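Local coordinates for Obg-like ATPase 1 (Schizosaccharomyces pombe, PDB 1NI3), which hydrolyses ATP, and GTP less efficiently, and negatively regulates the G2/M transition of the cell cycle, at residues Glu271-Phe276 with Ile282-Lys287; Ser43-Pro48 with Met293-Ile298; Arg38-Ser43 with Ala61-Pro66; Met233-Phe238 with Lys286-Lys291. All blocks are in the same frame, centred on the assembly; numbering follows the deposited sequence.

Interaction 1 (Glu271-Phe276 with Ile282-Lys287); sequences ERLTNF and IEECKK
Glu-284 meets both Arg-272 and Phe-276 where two consecutive helices, 267-273 and 278-287, pack together in this P-loop NTPase of the OBG family. NH2 of Arg-272 donates to OE2 of Glu-284 at 3.1 Å, which makes a salt bridge. The bond is bent, with an N-H...O angle of 138°, and it uses the anti lone pair of OE2. Guanidinium and carboxylate planes are turned 75° apart. One N-H...O bond joins the two groups. The aliphatic part of Glu-284 packs obliquely against the phenyl ring: CG lies 3.3 Å from CE1 of Phe-276. A bend at chi2 (69°) turns the carboxylate out of line with that aliphatic part. Deeper in, CD2 of Leu-273 rests 3.7 Å from SG of Cys-285, an apolar contact between two buried residues. CD1 of Leu-273 also sits at the edge of the Phe-276 ring, in its plane. In the second shell, NH1 of Arg-272 pairs with Glu-235, so this arginine lies between two carboxylates. OE1 of Glu-284 has a long ion pair with NZ of Lys-287 at 3.8 Å. Positive groups thus lie near both oxygens, which would probably favour the charged carboxylate. Phe-276 is placed by a type I beta turn that starts at Leu-273. From that turn, OG1 of Thr-274 reaches back to O of Glu-271 in the helix, 2.6 Å away and in its carbonyl plane.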
loop_
_atom_site.group_PDB
_atom_site.type_symbol
_atom_site.label_atom_id
_atom_site.label_comp_id
_atom_site.label_asym_id
_atom_site.label_seq_id
_atom_site.Cartn_x
_atom_site.Cartn_y
_atom_site.Cartn_z
ATOM N N GLU A 271 12.006 13.767 9.005
ATOM C CA GLU A 271 13.083 13.355 9.888
ATOM C C GLU A 271 13.186 14.265 11.102
ATOM O O GLU A 271 13.093 13.813 12.243
ATOM C CB GLU A 271 14.420 13.336 9.131
ATOM C CG GLU A 271 15.631 13.052 10.012
ATOM C CD GLU A 271 15.529 11.731 10.743
ATOM O OE1 GLU A 271 15.505 10.679 10.066
ATOM O OE2 GLU A 271 15.456 11.741 11.996
ATOM N N ARG A 272 13.358 15.558 10.852
ATOM C CA ARG A 272 13.497 16.517 11.952
ATOM C C ARG A 272 12.332 16.477 12.930
ATOM O O ARG A 272 12.514 16.699 14.122
ATOM C CB ARG A 272 13.678 17.968 11.445
ATOM C CG ARG A 272 14.146 18.903 12.562
ATOM C CD ARG A 272 14.568 20.308 12.098
ATOM N NE ARG A 272 13.496 21.291 12.222
ATOM C CZ ARG A 272 12.510 21.420 11.350
ATOM N NH1 ARG A 272 12.482 20.627 10.297
ATOM N NH2 ARG A 272 11.553 22.320 11.536
ATOM N N LEU A 273 11.139 16.172 12.436
ATOM C CA LEU A 273 9.973 16.136 13.305
ATOM C C LEU A 273 10.023 15.009 14.338
ATOM O O LEU A 273 9.477 15.132 15.436
ATOM C CB LEU A 273 8.696 16.051 12.463
ATOM C CG LEU A 273 7.523 16.963 12.857
ATOM C CD1 LEU A 273 7.987 18.392 13.149
ATOM C CD2 LEU A 273 6.533 16.957 11.712
ATOM N N THR A 274 10.700 13.924 13.998
ATOM C CA THR A 274 10.800 12.798 14.915
ATOM C C THR A 274 11.554 13.201 16.170
ATOM O O THR A 274 11.573 12.461 17.143
ATOM C CB THR A 274 11.530 11.585 14.274
ATOM O OG1 THR A 274 12.895 11.933 13.991
ATOM C CG2 THR A 274 10.848 11.184 12.968
ATOM N N ASN A 275 12.181 14.372 16.160
ATOM C CA ASN A 275 12.937 14.810 17.340
ATOM C C ASN A 275 12.017 15.491 18.320
ATOM O O ASN A 275 12.430 15.935 19.388
ATOM C CB ASN A 275 14.046 15.783 16.951
ATOM C CG ASN A 275 15.011 15.183 15.972
ATOM O OD1 ASN A 275 15.619 14.155 16.248
ATOM N ND2 ASN A 275 15.164 15.820 14.819
ATOM N N PHE A 276 10.758 15.589 17.940
ATOM C CA PHE A 276 9.795 16.234 18.795
ATOM C C PHE A 276 8.806 15.232 19.337
ATOM O O PHE A 276 8.524 14.207 18.714
ATOM C CB PHE A 276 9.074 17.318 18.015
ATOM C CG PHE A 276 9.917 18.525 17.746
ATOM C CD1 PHE A 276 9.783 19.233 16.558
ATOM C CD2 PHE A 276 10.823 18.974 18.698
ATOM C CE1 PHE A 276 10.519 20.388 16.319
ATOM C CE2 PHE A 276 11.566 20.127 18.475
ATOM C CZ PHE A 276 11.413 20.834 17.268
ATOM N N ILE A 282 3.342 19.053 17.231
ATOM C CA ILE A 282 2.173 19.824 16.823
ATOM C C ILE A 282 2.449 21.319 16.923
ATOM O O ILE A 282 2.220 22.058 15.967
ATOM C CB ILE A 282 0.935 19.509 17.686
ATOM C CG1 ILE A 282 0.670 18.006 17.696
ATOM C CG2 ILE A 282 -0.283 20.233 17.126
ATOM C CD1 ILE A 282 -0.514 17.608 18.548
ATOM N N GLU A 283 2.944 21.759 18.076
ATOM C CA GLU A 283 3.249 23.175 18.289
ATOM C C GLU A 283 4.147 23.714 17.172
ATOM O O GLU A 283 3.887 24.783 16.606
ATOM C CB GLU A 283 3.949 23.370 19.639
ATOM C CG GLU A 283 4.362 24.812 19.931
ATOM C CD GLU A 283 5.507 24.907 20.929
ATOM O OE1 GLU A 283 5.910 26.041 21.276
ATOM O OE2 GLU A 283 6.020 23.849 21.358
ATOM N N GLU A 284 5.205 22.957 16.877
ATOM C CA GLU A 284 6.193 23.287 15.846
ATOM C C GLU A 284 5.518 23.316 14.479
ATOM O O GLU A 284 5.763 24.205 13.658
ATOM C CB GLU A 284 7.311 22.228 15.860
ATOM C CG GLU A 284 8.347 22.321 14.729
ATOM C CD GLU A 284 9.253 23.529 14.839
ATOM O OE1 GLU A 284 9.145 24.262 15.844
ATOM O OE2 GLU A 284 10.078 23.745 13.917
ATOM N N CYS A 285 4.663 22.328 14.247
ATOM C CA CYS A 285 3.940 22.224 12.998
ATOM C C CYS A 285 2.994 23.412 12.843
ATOM O O CYS A 285 2.783 23.898 11.729
ATOM C CB CYS A 285 3.159 20.913 12.957
ATOM S SG CYS A 285 4.000 19.587 12.079
ATOM N N LYS A 286 2.429 23.886 13.957
ATOM C CA LYS A 286 1.518 25.025 13.897
ATOM C C LYS A 286 2.286 26.309 13.618
ATOM O O LYS A 286 1.919 27.065 12.731
ATOM C CB LYS A 286 0.712 25.166 15.196
ATOM C CG LYS A 286 -0.555 26.028 15.025
ATOM C CD LYS A 286 -1.538 25.898 16.199
ATOM C CE LYS A 286 -2.110 24.482 16.333
ATOM N NZ LYS A 286 -2.983 24.314 17.538
ATOM N N LYS A 287 3.358 26.542 14.369
ATOM C CA LYS A 287 4.172 27.734 14.188
ATOM C C LYS A 287 4.662 27.853 12.753
ATOM O O LYS A 287 4.708 28.947 12.204
ATOM C CB LYS A 287 5.363 27.719 15.155
ATOM C CG LYS A 287 4.959 27.870 16.634
ATOM C CD LYS A 287 6.167 27.946 17.599
ATOM C CE LYS A 287 6.932 26.619 17.685
ATOM N NZ LYS A 287 8.072 26.644 18.653
#

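Interaction 2 (Ser43-Pro48 with Met293-Ile298); sequences SVLGNP and MLPKII
Leu-45 and Leu-294 reach across to each other and slide past in opposite directions. The loop residue overlaps the base of the helix residue, so the two branched ends do not meet head on. CD1 of Leu-45 lies 4.0 Å from CB of Leu-294. The same methyl comes within 4.5 Å of CD of Pro-295. Leu-45 holds CG beside its backbone N, anti to the carbonyl carbon (chi1 -66°), and this directs CD1 to the base of Leu-294. Leu-294 has the same kind of first torsion, and its CD1 travels on toward Ser-43. There this methyl is 3.5 Å from OG and 3.7 Å from CB of Ser-43. The hydroxyl has its polar partner in O of Ile-40, in the last turn of the preceding helix. The contact across the segments is thus one of apolar packing. Ile-298 and Leu-45 both touch Val-63 of strand 60-65, and Pro-66 lies against Pro-295 and Ile-298. Next to Leu-294, N of Met-293 is hydrogen-bonded to OE2 of Glu-270. Helix 294-304 is in this way seated on the loop that follows the P-loop helix 33-42. In Ras-like G domains, the connection between that helix and the next strand carries switch I, so this loop probably corresponds to the start of that region here.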
loop_
_atom_site.group_PDB
_atom_site.type_symbol
_atom_site.label_atom_id
_atom_site.label_comp_id
_atom_site.label_asym_id
_atom_site.label_seq_id
_atom_site.Cartn_x
_atom_site.Cartn_y
_atom_site.Cartn_z
ATOM N N SER A 43 9.699 7.673 13.772
ATOM C CA SER A 43 8.551 8.437 14.247
ATOM C C SER A 43 7.728 7.626 15.232
ATOM O O SER A 43 8.081 6.497 15.568
ATOM C CB SER A 43 7.651 8.811 13.088
ATOM O OG SER A 43 7.202 7.638 12.446
ATOM N N VAL A 44 6.618 8.207 15.678
ATOM C CA VAL A 44 5.723 7.541 16.611
ATOM C C VAL A 44 4.957 6.438 15.906
ATOM O O VAL A 44 4.575 5.453 16.524
ATOM C CB VAL A 44 4.695 8.528 17.192
ATOM C CG1 VAL A 44 5.381 9.528 18.097
ATOM C CG2 VAL A 44 3.976 9.255 16.059
ATOM N N LEU A 45 4.739 6.612 14.608
ATOM C CA LEU A 45 3.994 5.634 13.840
ATOM C C LEU A 45 4.790 4.404 13.455
ATOM O O LEU A 45 4.243 3.309 13.379
ATOM C CB LEU A 45 3.427 6.275 12.577
ATOM C CG LEU A 45 2.355 7.346 12.768
ATOM C CD1 LEU A 45 2.082 7.995 11.424
ATOM C CD2 LEU A 45 1.080 6.739 13.342
ATOM N N GLY A 46 6.078 4.581 13.201
ATOM C CA GLY A 46 6.900 3.453 12.811
ATOM C C GLY A 46 7.885 3.016 13.874
ATOM O O GLY A 46 8.567 2.003 13.703
ATOM N N ASN A 47 7.964 3.760 14.973
ATOM C CA ASN A 47 8.899 3.406 16.037
ATOM C C ASN A 47 8.591 1.991 16.480
ATOM O O ASN A 47 7.420 1.615 16.562
ATOM C CB ASN A 47 8.766 4.358 17.235
ATOM C CG ASN A 47 9.921 4.222 18.231
ATOM O OD1 ASN A 47 10.212 3.129 18.719
ATOM N ND2 ASN A 47 10.569 5.341 18.545
ATOM N N PRO A 48 9.634 1.180 16.738
ATOM C CA PRO A 48 9.415 -0.200 17.178
ATOM C C PRO A 48 8.786 -0.240 18.581
ATOM O O PRO A 48 9.036 -1.162 19.365
ATOM C CB PRO A 48 10.817 -0.790 17.126
ATOM C CG PRO A 48 11.449 -0.044 15.987
ATOM C CD PRO A 48 11.029 1.371 16.295
HETATM N N MSE A 293 3.349 14.607 6.739
HETATM C CA MSE A 293 2.669 13.827 5.724
HETATM C C MSE A 293 2.613 12.329 5.998
HETATM O O MSE A 293 1.887 11.607 5.319
HETATM C CB MSE A 293 3.339 14.053 4.376
HETATM C CG MSE A 293 3.395 15.484 4.023
HETATM SE SE MSE A 293 1.568 16.106 3.966
HETATM C CE MSE A 293 1.355 16.063 2.039
ATOM N N LEU A 294 3.373 11.847 6.978
ATOM C CA LEU A 294 3.359 10.419 7.269
ATOM C C LEU A 294 1.940 9.889 7.299
ATOM O O LEU A 294 1.564 9.096 6.441
ATOM C CB LEU A 294 4.032 10.113 8.611
ATOM C CG LEU A 294 5.546 10.224 8.516
ATOM C CD1 LEU A 294 6.199 9.798 9.815
ATOM C CD2 LEU A 294 6.013 9.347 7.364
ATOM N N PRO A 295 1.126 10.356 8.259
ATOM C CA PRO A 295 -0.250 9.875 8.342
ATOM C C PRO A 295 -0.836 9.749 6.951
ATOM O O PRO A 295 -1.225 8.666 6.554
ATOM C CB PRO A 295 -0.924 10.927 9.203
ATOM C CG PRO A 295 -0.125 12.167 8.898
ATOM C CD PRO A 295 1.270 11.654 8.945
ATOM N N LYS A 296 -0.881 10.843 6.203
ATOM C CA LYS A 296 -1.420 10.791 4.851
ATOM C C LYS A 296 -0.756 9.685 4.041
ATOM O O LYS A 296 -1.450 8.865 3.435
ATOM C CB LYS A 296 -1.197 12.108 4.125
ATOM C CG LYS A 296 -1.528 12.072 2.646
ATOM C CD LYS A 296 -3.024 11.916 2.426
ATOM C CE LYS A 296 -3.438 12.178 0.969
ATOM N NZ LYS A 296 -3.290 13.615 0.528
ATOM N N ILE A 297 0.576 9.648 4.008
ATOM C CA ILE A 297 1.246 8.598 3.246
ATOM C C ILE A 297 0.734 7.214 3.654
ATOM O O ILE A 297 0.166 6.494 2.826
ATOM C CB ILE A 297 2.767 8.662 3.434
ATOM C CG1 ILE A 297 3.332 9.907 2.732
ATOM C CG2 ILE A 297 3.423 7.402 2.863
ATOM C CD1 ILE A 297 4.778 10.164 2.985
ATOM N N ILE A 298 0.937 6.835 4.913
ATOM C CA ILE A 298 0.485 5.526 5.356
ATOM C C ILE A 298 -0.965 5.202 5.016
ATOM O O ILE A 298 -1.269 4.113 4.517
ATOM C CB ILE A 298 0.710 5.335 6.880
ATOM C CG1 ILE A 298 2.168 4.946 7.135
ATOM C CG2 ILE A 298 -0.183 4.225 7.432
ATOM C CD1 ILE A 298 3.125 6.049 6.856
#

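Interaction 3 (Arg38-Ser43 with Ala61-Pro66); sequences RAITKS and AKVAVP
Ile-40 and Val-63 touch methyl to methyl, with CG2 of Ile-40 3.2 Å from CG2 of Val-63. The two side chains cross at about a right angle. Ile-40 keeps CG1 beside its backbone N (chi1 -65°), which puts CG2 next to the carbonyl carbon and turns it to the strand. Val-63 has CG1 anti to the backbone N (chi1 -166°). Its CG2 is then the branch that comes close, and CG1 stays farther off, at 4.2 Å from CG2 of Ile-40. This is the P-loop helix 33-42 packed on strand 60-65, an edge of the G-domain core. The strand runs antiparallel to 81-90, and Val-63 also touches Val-89 there and Ile-298 of helix 294-304. At the next residue of the helix, CG2 of Thr-41 lies 3.9 Å from CB of Ala-61. Thr-41 holds OG1 between its backbone N and carbonyl carbon (chi1 63°). The hydroxyl can then donate back to O of Arg-38 in the same helix, while the methyl is left to meet the strand. At the helix end, OG of Ser-43 donates to O of Ile-40 at 2.9 Å, in the carbonyl plane and on a lone pair.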
loop_
_atom_site.group_PDB
_atom_site.type_symbol
_atom_site.label_atom_id
_atom_site.label_comp_id
_atom_site.label_asym_id
_atom_site.label_seq_id
_atom_site.Cartn_x
_atom_site.Cartn_y
_atom_site.Cartn_z
ATOM N N ARG A 38 14.380 5.291 7.510
ATOM C CA ARG A 38 14.842 5.487 8.878
ATOM C C ARG A 38 13.919 6.457 9.610
ATOM O O ARG A 38 13.710 6.338 10.815
ATOM C CB ARG A 38 16.287 6.005 8.895
ATOM C CG ARG A 38 16.937 5.959 10.285
ATOM C CD ARG A 38 18.253 6.726 10.342
ATOM N NE ARG A 38 19.296 6.087 9.546
ATOM C CZ ARG A 38 19.937 4.975 9.898
ATOM N NH1 ARG A 38 19.644 4.371 11.044
ATOM N NH2 ARG A 38 20.874 4.463 9.108
ATOM N N ALA A 39 13.370 7.417 8.872
ATOM C CA ALA A 39 12.447 8.417 9.429
ATOM C C ALA A 39 11.176 7.731 9.925
ATOM O O ALA A 39 10.731 7.940 11.058
ATOM C CB ALA A 39 12.084 9.439 8.364
ATOM N N ILE A 40 10.583 6.931 9.046
ATOM C CA ILE A 40 9.380 6.199 9.378
ATOM C C ILE A 40 9.645 5.389 10.642
ATOM O O ILE A 40 8.947 5.526 11.638
ATOM C CB ILE A 40 8.996 5.246 8.240
ATOM C CG1 ILE A 40 8.627 6.037 6.998
ATOM C CG2 ILE A 40 7.845 4.387 8.666
ATOM C CD1 ILE A 40 8.333 5.152 5.814
ATOM N N THR A 41 10.659 4.542 10.581
ATOM C CA THR A 41 11.046 3.689 11.697
ATOM C C THR A 41 11.274 4.487 12.981
ATOM O O THR A 41 11.135 3.960 14.085
ATOM C CB THR A 41 12.349 2.963 11.378
ATOM O OG1 THR A 41 13.400 3.924 11.199
ATOM C CG2 THR A 41 12.203 2.165 10.087
ATOM N N LYS A 42 11.631 5.759 12.827
ATOM C CA LYS A 42 11.920 6.644 13.961
ATOM C C LYS A 42 10.750 7.441 14.553
ATOM O O LYS A 42 10.816 7.851 15.707
ATOM C CB LYS A 42 13.039 7.613 13.558
ATOM C CG LYS A 42 14.037 7.927 14.677
ATOM C CD LYS A 42 14.896 6.705 15.044
ATOM C CE LYS A 42 15.968 7.030 16.106
ATOM N NZ LYS A 42 16.795 5.849 16.541
ATOM N N SER A 43 9.699 7.673 13.772
ATOM C CA SER A 43 8.551 8.437 14.247
ATOM C C SER A 43 7.728 7.626 15.232
ATOM O O SER A 43 8.081 6.497 15.568
ATOM C CB SER A 43 7.651 8.811 13.088
ATOM O OG SER A 43 7.202 7.638 12.446
ATOM N N ALA A 61 9.522 -2.326 8.241
ATOM C CA ALA A 61 8.962 -1.405 9.210
ATOM C C ALA A 61 7.458 -1.662 9.319
ATOM O O ALA A 61 6.770 -1.796 8.304
ATOM C CB ALA A 61 9.232 0.038 8.784
ATOM N N LYS A 62 6.972 -1.782 10.555
ATOM C CA LYS A 62 5.546 -1.994 10.837
ATOM C C LYS A 62 5.012 -0.624 11.262
ATOM O O LYS A 62 5.086 -0.275 12.441
ATOM C CB LYS A 62 5.347 -2.958 12.018
ATOM C CG LYS A 62 5.879 -4.379 11.858
ATOM C CD LYS A 62 5.114 -5.139 10.794
ATOM C CE LYS A 62 5.730 -6.496 10.481
ATOM N NZ LYS A 62 5.159 -7.040 9.210
ATOM N N VAL A 63 4.492 0.162 10.325
ATOM C CA VAL A 63 3.996 1.494 10.681
ATOM C C VAL A 63 2.537 1.434 11.136
ATOM O O VAL A 63 1.693 0.812 10.486
ATOM C CB VAL A 63 4.110 2.464 9.492
ATOM C CG1 VAL A 63 3.919 3.906 9.952
ATOM C CG2 VAL A 63 5.443 2.276 8.837
ATOM N N ALA A 64 2.233 2.094 12.247
ATOM C CA ALA A 64 0.875 2.091 12.763
ATOM C C ALA A 64 -0.035 2.904 11.870
ATOM O O ALA A 64 0.277 4.044 11.536
ATOM C CB ALA A 64 0.850 2.637 14.177
ATOM N N VAL A 65 -1.161 2.309 11.481
ATOM C CA VAL A 65 -2.122 2.996 10.623
ATOM C C VAL A 65 -2.938 3.961 11.467
ATOM O O VAL A 65 -3.586 3.561 12.442
ATOM C CB VAL A 65 -3.116 2.034 9.976
ATOM C CG1 VAL A 65 -3.892 2.762 8.905
ATOM C CG2 VAL A 65 -2.395 0.823 9.425
ATOM N N PRO A 66 -2.907 5.252 11.115
ATOM C CA PRO A 66 -3.679 6.228 11.890
ATOM C C PRO A 66 -5.182 6.107 11.616
ATOM O O PRO A 66 -5.620 5.922 10.472
ATOM C CB PRO A 66 -3.089 7.568 11.453
ATOM C CG PRO A 66 -2.608 7.302 10.065
ATOM C CD PRO A 66 -2.019 5.913 10.145
#

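Interaction 4 (Met233-Phe238 with Lys286-Lys291); sequences MSERDF and KKLNTK
Phe-238 closes the short helix 235-238, which begins at the last residue of the nucleotide-specificity motif, and its ring meets Thr-290 and Lys-291 in the loop that follows helix 278-287. CG stands anti to the backbone N (chi1 177°), which carries the ring out along the helix side toward that loop. CE2 of Phe-238 lies 3.6 Å from OG1 of Thr-290. CZ of Phe-238 is 3.7 Å from the backbone O of Lys-291, which sits at the ring edge, in its plane. CE of Met-233 is also at the edge. Farther along, OE2 of Glu-235 approaches CD1 of Leu-288 at 4.3 Å, while OE1 is paired with Arg-272. Both segments carry helix-end motifs. Ser-234 is the N-cap: N of Asp-237 donates to its OG at 3.1 Å, nearly straight at 165°. That OG in turn donates to OD2 of Asp-237, from above the carboxylate plane. Asn-289 has positive phi in a Schellman motif, and its N donates to O of Lys-286 at 2.7 Å. Met-233 is a predicted ATP-binding residue. The sequence here, Asn-Met-Ser-Glu, replaces the Asn-Lys-X-Asp of most G proteins, as is characteristic of the G4 motif in the YchF/OLA1 subfamily.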
loop_
_atom_site.group_PDB
_atom_site.type_symbol
_atom_site.label_atom_id
_atom_site.label_comp_id
_atom_site.label_asym_id
_atom_site.label_seq_id
_atom_site.Cartn_x
_atom_site.Cartn_y
_atom_site.Cartn_z
HETATM N N MSE A 233 11.077 16.895 -1.453
HETATM C CA MSE A 233 11.716 18.190 -1.665
HETATM C C MSE A 233 12.287 18.704 -0.330
HETATM O O MSE A 233 12.086 18.081 0.710
HETATM C CB MSE A 233 10.690 19.154 -2.196
HETATM C CG MSE A 233 9.588 19.428 -1.221
HETATM SE SE MSE A 233 8.200 20.464 -2.105
HETATM C CE MSE A 233 6.605 19.783 -1.558
ATOM N N SER A 234 12.979 19.844 -0.368
ATOM C CA SER A 234 13.597 20.434 0.826
ATOM C C SER A 234 12.600 20.997 1.835
ATOM O O SER A 234 11.513 21.458 1.456
ATOM C CB SER A 234 14.537 21.558 0.427
ATOM O OG SER A 234 13.868 22.601 -0.247
ATOM N N GLU A 235 12.970 20.984 3.115
ATOM C CA GLU A 235 12.082 21.497 4.143
ATOM C C GLU A 235 11.609 22.865 3.705
ATOM O O GLU A 235 10.416 23.161 3.746
ATOM C CB GLU A 235 12.793 21.606 5.495
ATOM C CG GLU A 235 11.791 21.745 6.633
ATOM C CD GLU A 235 12.433 21.960 7.986
ATOM O OE1 GLU A 235 13.444 21.287 8.274
ATOM O OE2 GLU A 235 11.924 22.794 8.770
ATOM N N ARG A 236 12.557 23.688 3.270
ATOM C CA ARG A 236 12.275 25.042 2.795
ATOM C C ARG A 236 11.157 25.005 1.732
ATOM O O ARG A 236 10.123 25.641 1.901
ATOM C CB ARG A 236 13.567 25.646 2.221
ATOM C CG ARG A 236 13.484 27.094 1.767
ATOM C CD ARG A 236 14.741 27.501 1.001
ATOM N NE ARG A 236 14.615 28.831 0.420
ATOM C CZ ARG A 236 14.485 29.936 1.148
ATOM N NH1 ARG A 236 14.476 29.864 2.480
ATOM N NH2 ARG A 236 14.325 31.107 0.549
ATOM N N ASP A 237 11.347 24.250 0.653
ATOM C CA ASP A 237 10.302 24.193 -0.358
ATOM C C ASP A 237 8.976 23.695 0.190
ATOM O O ASP A 237 7.910 24.216 -0.162
ATOM C CB ASP A 237 10.703 23.305 -1.525
ATOM C CG ASP A 237 11.610 24.007 -2.490
ATOM O OD1 ASP A 237 11.284 25.152 -2.886
ATOM O OD2 ASP A 237 12.640 23.408 -2.867
ATOM N N PHE A 238 9.039 22.669 1.032
ATOM C CA PHE A 238 7.831 22.079 1.615
ATOM C C PHE A 238 7.102 23.022 2.565
ATOM O O PHE A 238 5.876 23.005 2.629
ATOM C CB PHE A 238 8.175 20.789 2.372
ATOM C CG PHE A 238 6.995 20.145 3.063
ATOM C CD1 PHE A 238 5.898 19.705 2.322
ATOM C CD2 PHE A 238 6.970 19.994 4.450
ATOM C CE1 PHE A 238 4.791 19.118 2.951
ATOM C CE2 PHE A 238 5.864 19.407 5.089
ATOM C CZ PHE A 238 4.777 18.973 4.334
ATOM N N LYS A 286 2.429 23.886 13.957
ATOM C CA LYS A 286 1.518 25.025 13.897
ATOM C C LYS A 286 2.286 26.309 13.618
ATOM O O LYS A 286 1.919 27.065 12.731
ATOM C CB LYS A 286 0.712 25.166 15.196
ATOM C CG LYS A 286 -0.555 26.028 15.025
ATOM C CD LYS A 286 -1.538 25.898 16.199
ATOM C CE LYS A 286 -2.110 24.482 16.333
ATOM N NZ LYS A 286 -2.983 24.314 17.538
ATOM N N LYS A 287 3.358 26.542 14.369
ATOM C CA LYS A 287 4.172 27.734 14.188
ATOM C C LYS A 287 4.662 27.853 12.753
ATOM O O LYS A 287 4.708 28.947 12.204
ATOM C CB LYS A 287 5.363 27.719 15.155
ATOM C CG LYS A 287 4.959 27.870 16.634
ATOM C CD LYS A 287 6.167 27.946 17.599
ATOM C CE LYS A 287 6.932 26.619 17.685
ATOM N NZ LYS A 287 8.072 26.644 18.653
ATOM N N LEU A 288 5.021 26.727 12.145
ATOM C CA LEU A 288 5.494 26.719 10.759
ATOM C C LEU A 288 4.324 26.608 9.800
ATOM O O LEU A 288 4.481 26.684 8.579
ATOM C CB LEU A 288 6.448 25.550 10.535
ATOM C CG LEU A 288 7.842 25.819 11.087
ATOM C CD1 LEU A 288 8.695 24.568 11.002
ATOM C CD2 LEU A 288 8.458 26.956 10.292
ATOM N N ASN A 289 3.146 26.429 10.377
ATOM C CA ASN A 289 1.930 26.296 9.607
ATOM C C ASN A 289 2.040 25.188 8.579
ATOM O O ASN A 289 2.070 25.436 7.368
ATOM C CB ASN A 289 1.589 27.606 8.905
ATOM C CG ASN A 289 0.298 27.512 8.122
ATOM O OD1 ASN A 289 -0.753 27.188 8.680
ATOM N ND2 ASN A 289 0.368 27.782 6.820
ATOM N N THR A 290 2.092 23.957 9.072
ATOM C CA THR A 290 2.189 22.798 8.204
ATOM C C THR A 290 1.922 21.535 9.026
ATOM O O THR A 290 1.678 21.613 10.228
ATOM C CB THR A 290 3.583 22.739 7.545
ATOM O OG1 THR A 290 3.535 21.880 6.399
ATOM C CG2 THR A 290 4.629 22.235 8.533
ATOM N N LYS A 291 1.962 20.377 8.382
ATOM C CA LYS A 291 1.693 19.121 9.075
ATOM C C LYS A 291 2.486 17.967 8.493
ATOM O O LYS A 291 2.799 17.971 7.304
ATOM C CB LYS A 291 0.189 18.798 8.995
ATOM C CG LYS A 291 -0.364 18.565 7.567
ATOM C CD LYS A 291 -1.900 18.401 7.597
ATOM C CE LYS A 291 -2.527 18.166 6.217
ATOM N NZ LYS A 291 -3.989 17.845 6.301
#

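How the interactions relate
From the N terminus, interaction 3 closes first, a short loop between the P-loop helix 33-42 and strand 60-65. Interaction 2 starts at the end of that helix, shares Ser-43 with interaction 3, and closes some 245 residues later on helix 294-304. Interactions 2 and 3 therefore cross, and O of Leu-45 probably accepts from N of Ala-64 where they meet. Interactions 4 and 1 are nested inside the long loop of interaction 2. Both use helix 278-287 and share Lys-286 and Lys-287. The Arg-272 to Glu-235 salt bridge joins them. Thr-274 of interaction 1 packs on Ser-43, which ties this outer helical part to the core.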